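Side-chain contacts in tudor and KH domain-containing protein homolog (Drosophila melanogaster, PDB 5YGB), which binds the N-terminal tail of Piwi through its extended Tudor domain and probably recruits Piwi proteins to the piRNA biogenesis machinery of the nuage: residues A[20-23]-A[24-28]; A[102-106]-A[107-111]. The protein carries 1 engineered substitution. All blocks are in the same frame, centred on the assembly; numbering follows the deposited sequence. Where two conformers were deposited one is given.

Contact 1: A[20-23]-A[24-28]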
loop_
_atom_site.group_PDB
_atom_site.type_symbol
_atom_site.label_atom_id
_atom_site.label_comp_id
_atom_site.label_asym_id
_atom_site.label_seq_id
_atom_site.Cartn_x
_atom_site.Cartn_y
_atom_site.Cartn_z
ATOM N N VAL A 20 1.881 0.093 -5.912
ATOM C CA VAL A 20 3.189 -0.276 -6.453
ATOM C C VAL A 20 4.319 0.537 -5.824
ATOM O O VAL A 20 4.121 1.679 -5.359
ATOM C CB VAL A 20 3.258 -0.121 -7.997
ATOM C CG1 VAL A 20 2.159 -0.921 -8.661
ATOM C CG2 VAL A 20 3.165 1.331 -8.399
ATOM N N GLN A 21 5.494 -0.077 -5.813
ATOM C CA GLN A 21 6.744 0.525 -5.378
ATOM C C GLN A 21 7.700 0.527 -6.554
ATOM O O GLN A 21 7.738 -0.443 -7.308
ATOM C CB GLN A 21 7.370 -0.279 -4.244
ATOM C CG GLN A 21 6.494 -0.436 -2.995
ATOM C CD GLN A 21 7.006 -1.527 -2.086
ATOM O OE1 GLN A 21 7.602 -2.502 -2.548
ATOM N NE2 GLN A 21 6.774 -1.381 -0.788
ATOM N N LEU A 22 8.501 1.573 -6.690
ATOM C CA LEU A 22 9.534 1.605 -7.715
ATOM C C LEU A 22 10.761 0.814 -7.297
ATOM O O LEU A 22 11.253 0.968 -6.177
ATOM C CB LEU A 22 9.964 3.039 -8.014
ATOM C CG LEU A 22 8.905 3.961 -8.587
ATOM C CD1 LEU A 22 9.512 5.338 -8.781
ATOM C CD2 LEU A 22 8.427 3.416 -9.887
ATOM N N ILE A 23 11.268 0.001 -8.212
ATOM C CA ILE A 23 12.515 -0.731 -8.016
ATOM C C ILE A 23 13.704 0.147 -8.342
ATOM O O ILE A 23 13.720 0.844 -9.358
ATOM C CB ILE A 23 12.553 -1.982 -8.898
ATOM C CG1 ILE A 23 11.412 -2.921 -8.516
ATOM C CG2 ILE A 23 13.910 -2.691 -8.791
ATOM C CD1 ILE A 23 11.313 -4.137 -9.404
ATOM N N GLY A 24 14.725 0.103 -7.500
ATOM C CA GLY A 24 15.954 0.818 -7.786
ATOM C C GLY A 24 16.547 1.352 -6.504
ATOM O O GLY A 24 16.368 0.739 -5.439
ATOM N N PRO A 25 17.208 2.511 -6.571
ATOM C CA PRO A 25 17.828 3.065 -5.369
ATOM C C PRO A 25 16.793 3.300 -4.280
ATOM O O PRO A 25 17.111 3.174 -3.107
ATOM C CB PRO A 25 18.435 4.387 -5.851
ATOM C CG PRO A 25 18.534 4.251 -7.330
ATOM C CD PRO A 25 17.389 3.390 -7.740
ATOM N N GLN A 26 15.556 3.579 -4.686
ATOM C CA GLN A 26 14.507 3.837 -3.709
ATOM C C GLN A 26 14.052 2.582 -2.995
ATOM O O GLN A 26 13.767 2.639 -1.788
ATOM C CB GLN A 26 13.309 4.497 -4.371
ATOM C CG GLN A 26 13.567 5.920 -4.726
ATOM C CD GLN A 26 12.318 6.596 -5.191
ATOM O OE1 GLN A 26 11.380 6.772 -4.416
ATOM N NE2 GLN A 26 12.294 6.997 -6.457
ATOM N N SER A 27 13.994 1.464 -3.702
ATOM C CA SER A 27 13.584 0.224 -3.066
ATOM C C SER A 27 14.711 -0.292 -2.165
ATOM O O SER A 27 14.447 -0.875 -1.115
ATOM C CB SER A 27 13.144 -0.822 -4.101
ATOM O OG SER A 27 14.212 -1.286 -4.923
ATOM N N LYS A 28 15.961 -0.064 -2.553
ATOM C CA LYS A 28 17.082 -0.428 -1.697
ATOM C C LYS A 28 17.056 0.408 -0.421
ATOM O O LYS A 28 17.261 -0.107 0.682
ATOM C CB LYS A 28 18.409 -0.254 -2.440
ATOM C CG LYS A 28 18.592 -1.248 -3.593
ATOM C CD LYS A 28 19.998 -1.205 -4.184
ATOM C CE LYS A 28 20.290 0.117 -4.882
ATOM N NZ LYS A 28 21.686 0.134 -5.410
#
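The backbone of L22 and I23 meets S27 in a helix N-cap, where strand 17-22 of the extended Tudor domain passes through I23 and G24 into helix 25-41. G24 holds the N-cap position, and S27 lies three residues on. The G24 amide donates to S27 OG at 3.0 Å and 170°, almost straight; this is the half of a capping box in which the third helical residue caps the N-cap amide. A glycine has no side chain to return the bond. Its backbone conformation indicates why it stands here: a CB would clash with I23 O. Packing is tight on the serine side. S27 CB comes to 3.3 Å from L22 O, while S27 OG rests 3.6 Å from I23 CA, with I23 CG2 farther from the hydroxyl at 4.1 Å. With chi1 at 67°, OG sits between S27's own N and carbonyl carbon, turned back toward the start of the helix.

The other side is looser. L22 and Q26 extend in the same direction, flank to flank, and meet at a single close approach. Both are partly exposed, and Q26 was deposited in two conformers, so its contacts depend on the one given. In that conformer the polar end is held from outside, OE1 accepting from R120 NH1 and Q122 NE2, and the other branch, NE2, lies 4.0 Å from L22 CD1.

Contact 2: A[102-106]-A[107-111]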
loop_
_atom_site.group_PDB
_atom_site.type_symbol
_atom_site.label_atom_id
_atom_site.label_comp_id
_atom_site.label_asym_id
_atom_site.label_seq_id
_atom_site.Cartn_x
_atom_site.Cartn_y
_atom_site.Cartn_z
ATOM N N GLU A 102 -4.368 -0.969 8.389
ATOM C CA GLU A 102 -4.639 -1.835 9.532
ATOM C C GLU A 102 -5.104 -1.006 10.715
ATOM O O GLU A 102 -4.618 0.100 10.923
ATOM C CB GLU A 102 -3.397 -2.621 9.948
ATOM C CG GLU A 102 -2.713 -3.412 8.839
ATOM C CD GLU A 102 -3.411 -4.721 8.519
ATOM O OE1 GLU A 102 -4.380 -5.077 9.225
ATOM O OE2 GLU A 102 -2.993 -5.389 7.548
ATOM N N TYR A 103 -6.024 -1.549 11.500
ATOM C CA TYR A 103 -6.381 -0.960 12.791
ATOM C C TYR A 103 -5.453 -1.504 13.862
ATOM O O TYR A 103 -5.331 -2.718 14.018
ATOM C CB TYR A 103 -7.821 -1.285 13.152
ATOM C CG TYR A 103 -8.837 -0.764 12.183
ATOM C CD1 TYR A 103 -9.313 0.524 12.289
ATOM C CD2 TYR A 103 -9.336 -1.573 11.168
ATOM C CE1 TYR A 103 -10.264 1.009 11.405
ATOM C CE2 TYR A 103 -10.276 -1.102 10.281
ATOM C CZ TYR A 103 -10.738 0.189 10.405
ATOM O OH TYR A 103 -11.678 0.659 9.517
ATOM N N ILE A 104 -4.817 -0.608 14.606
ATOM C CA ILE A 104 -3.721 -0.949 15.504
ATOM C C ILE A 104 -3.931 -0.285 16.854
ATOM O O ILE A 104 -4.422 0.838 16.927
ATOM C CB ILE A 104 -2.354 -0.499 14.901
ATOM C CG1 ILE A 104 -2.131 -1.162 13.537
ATOM C CG2 ILE A 104 -1.196 -0.826 15.820
ATOM C CD1 ILE A 104 -2.060 -2.674 13.601
ATOM N N SER A 105 -3.570 -0.982 17.925
ATOM C CA SER A 105 -3.542 -0.382 19.251
ATOM C C SER A 105 -2.424 0.650 19.380
ATOM O O SER A 105 -1.341 0.457 18.837
ATOM C CB SER A 105 -3.358 -1.462 20.312
ATOM O OG SER A 105 -2.941 -0.884 21.531
ATOM N N PRO A 106 -2.670 1.735 20.125
ATOM C CA PRO A 106 -1.633 2.739 20.395
ATOM C C PRO A 106 -0.398 2.137 21.056
ATOM O O PRO A 106 0.693 2.690 20.929
ATOM C CB PRO A 106 -2.328 3.718 21.344
ATOM C CG PRO A 106 -3.770 3.530 21.093
ATOM C CD PRO A 106 -3.960 2.096 20.732
ATOM N N ALA A 107 -0.562 1.014 21.751
ATOM C CA ALA A 107 0.571 0.351 22.381
ATOM C C ALA A 107 1.633 -0.040 21.363
ATOM O O ALA A 107 2.800 -0.220 21.714
ATOM C CB ALA A 107 0.112 -0.876 23.150
ATOM N N ASP A 108 1.235 -0.156 20.098
ATOM C CA ASP A 108 2.125 -0.621 19.039
ATOM C C ASP A 108 2.638 0.507 18.134
ATOM O O ASP A 108 3.141 0.251 17.033
ATOM C CB ASP A 108 1.411 -1.667 18.176
ATOM C CG ASP A 108 1.215 -2.986 18.897
ATOM O OD1 ASP A 108 1.906 -3.216 19.905
ATOM O OD2 ASP A 108 0.378 -3.791 18.442
ATOM N N ILE A 109 2.516 1.746 18.600
ATOM C CA ILE A 109 2.839 2.924 17.800
ATOM C C ILE A 109 3.811 3.821 18.565
ATOM O O ILE A 109 3.719 3.927 19.790
ATOM C CB ILE A 109 1.561 3.710 17.456
ATOM C CG1 ILE A 109 0.593 2.797 16.700
ATOM C CG2 ILE A 109 1.883 4.957 16.661
ATOM C CD1 ILE A 109 -0.816 3.381 16.516
ATOM N N CYS A 110 4.751 4.438 17.853
ATOM C CA CYS A 110 5.636 5.470 18.404
ATOM C C CYS A 110 5.675 6.665 17.471
ATOM O O CYS A 110 5.346 6.553 16.291
ATOM C CB CYS A 110 7.070 4.959 18.591
ATOM S SG CYS A 110 7.293 3.694 19.822
ATOM N N GLU A 111 6.112 7.809 17.978
ATOM C CA GLU A 111 6.470 8.900 17.089
ATOM C C GLU A 111 7.612 8.469 16.168
ATOM O O GLU A 111 8.452 7.642 16.545
ATOM C CB GLU A 111 6.870 10.136 17.895
ATOM C CG GLU A 111 5.709 10.716 18.683
ATOM C CD GLU A 111 6.068 11.949 19.489
ATOM O OE1 GLU A 111 5.144 12.699 19.866
ATOM O OE2 GLU A 111 7.266 12.161 19.761
HETATM O O HOH W 1 -2.353 -3.649 17.739
#
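S105 and A107 meet inside a short 3-10 turn that joins the last two strands of the SH3-like Tudor barrel. Hydrogen bonds define it. D108 N donates to S105 O at 2.9 Å and I109 N to P106 O at 3.1 Å. A side-chain bond completes an ST turn: A107 N reaches S105 OG at 3.1 Å and 154°, because chi1 of 163° swings OG away from its own N and beside the carbonyl carbon. Replacing S105 by alanine removes OG, and the A107 amide would probably lose its side-chain acceptor and the ST turn with it.

One water bridges the same bend, accepting from S105 N (2.9 Å) and donating to D108 OD2 (2.8 Å).

Van der Waals contacts centre on one methyl group. I104 CG2 touches the D108 CB methylene at 3.6 Å, the two side chains crossing near a right angle, and meets its apolar neighbour I109 CG1 at 4.1 Å.

Around the turn, backbone bonds tie I104 to I91 of strand 89-95 and D108 to V64 of strand 60-65; I104 packs on L93, and I109 on V61 and L52.

How the contacts relate
From the N terminus, strands 5-12 and 17-22 run antiparallel in the mixed sheet, and contact 1 then turns the chain into helix 25-41. After helix 44-48 the chain builds strands 60-65, 70-81 and 89-95 of the antiparallel Tudor sheet before contact 2 closes the bend between its two outermost strands, 101-104 and 109-111. The contacts follow in series, neither nested nor crossed; the centres of contact 1 and contact 2 are about 26 Å apart, and the nearest atoms of contact 1 and contact 2 about 13 Å. The helix begun at contact 1 spans part of this separation: Y41, at its far end, hydrogen-bonds through OH to E111 O, at the last residue of segment 107-111. Q21 NE2 adds a second link, to D97 O beyond strand 89-95.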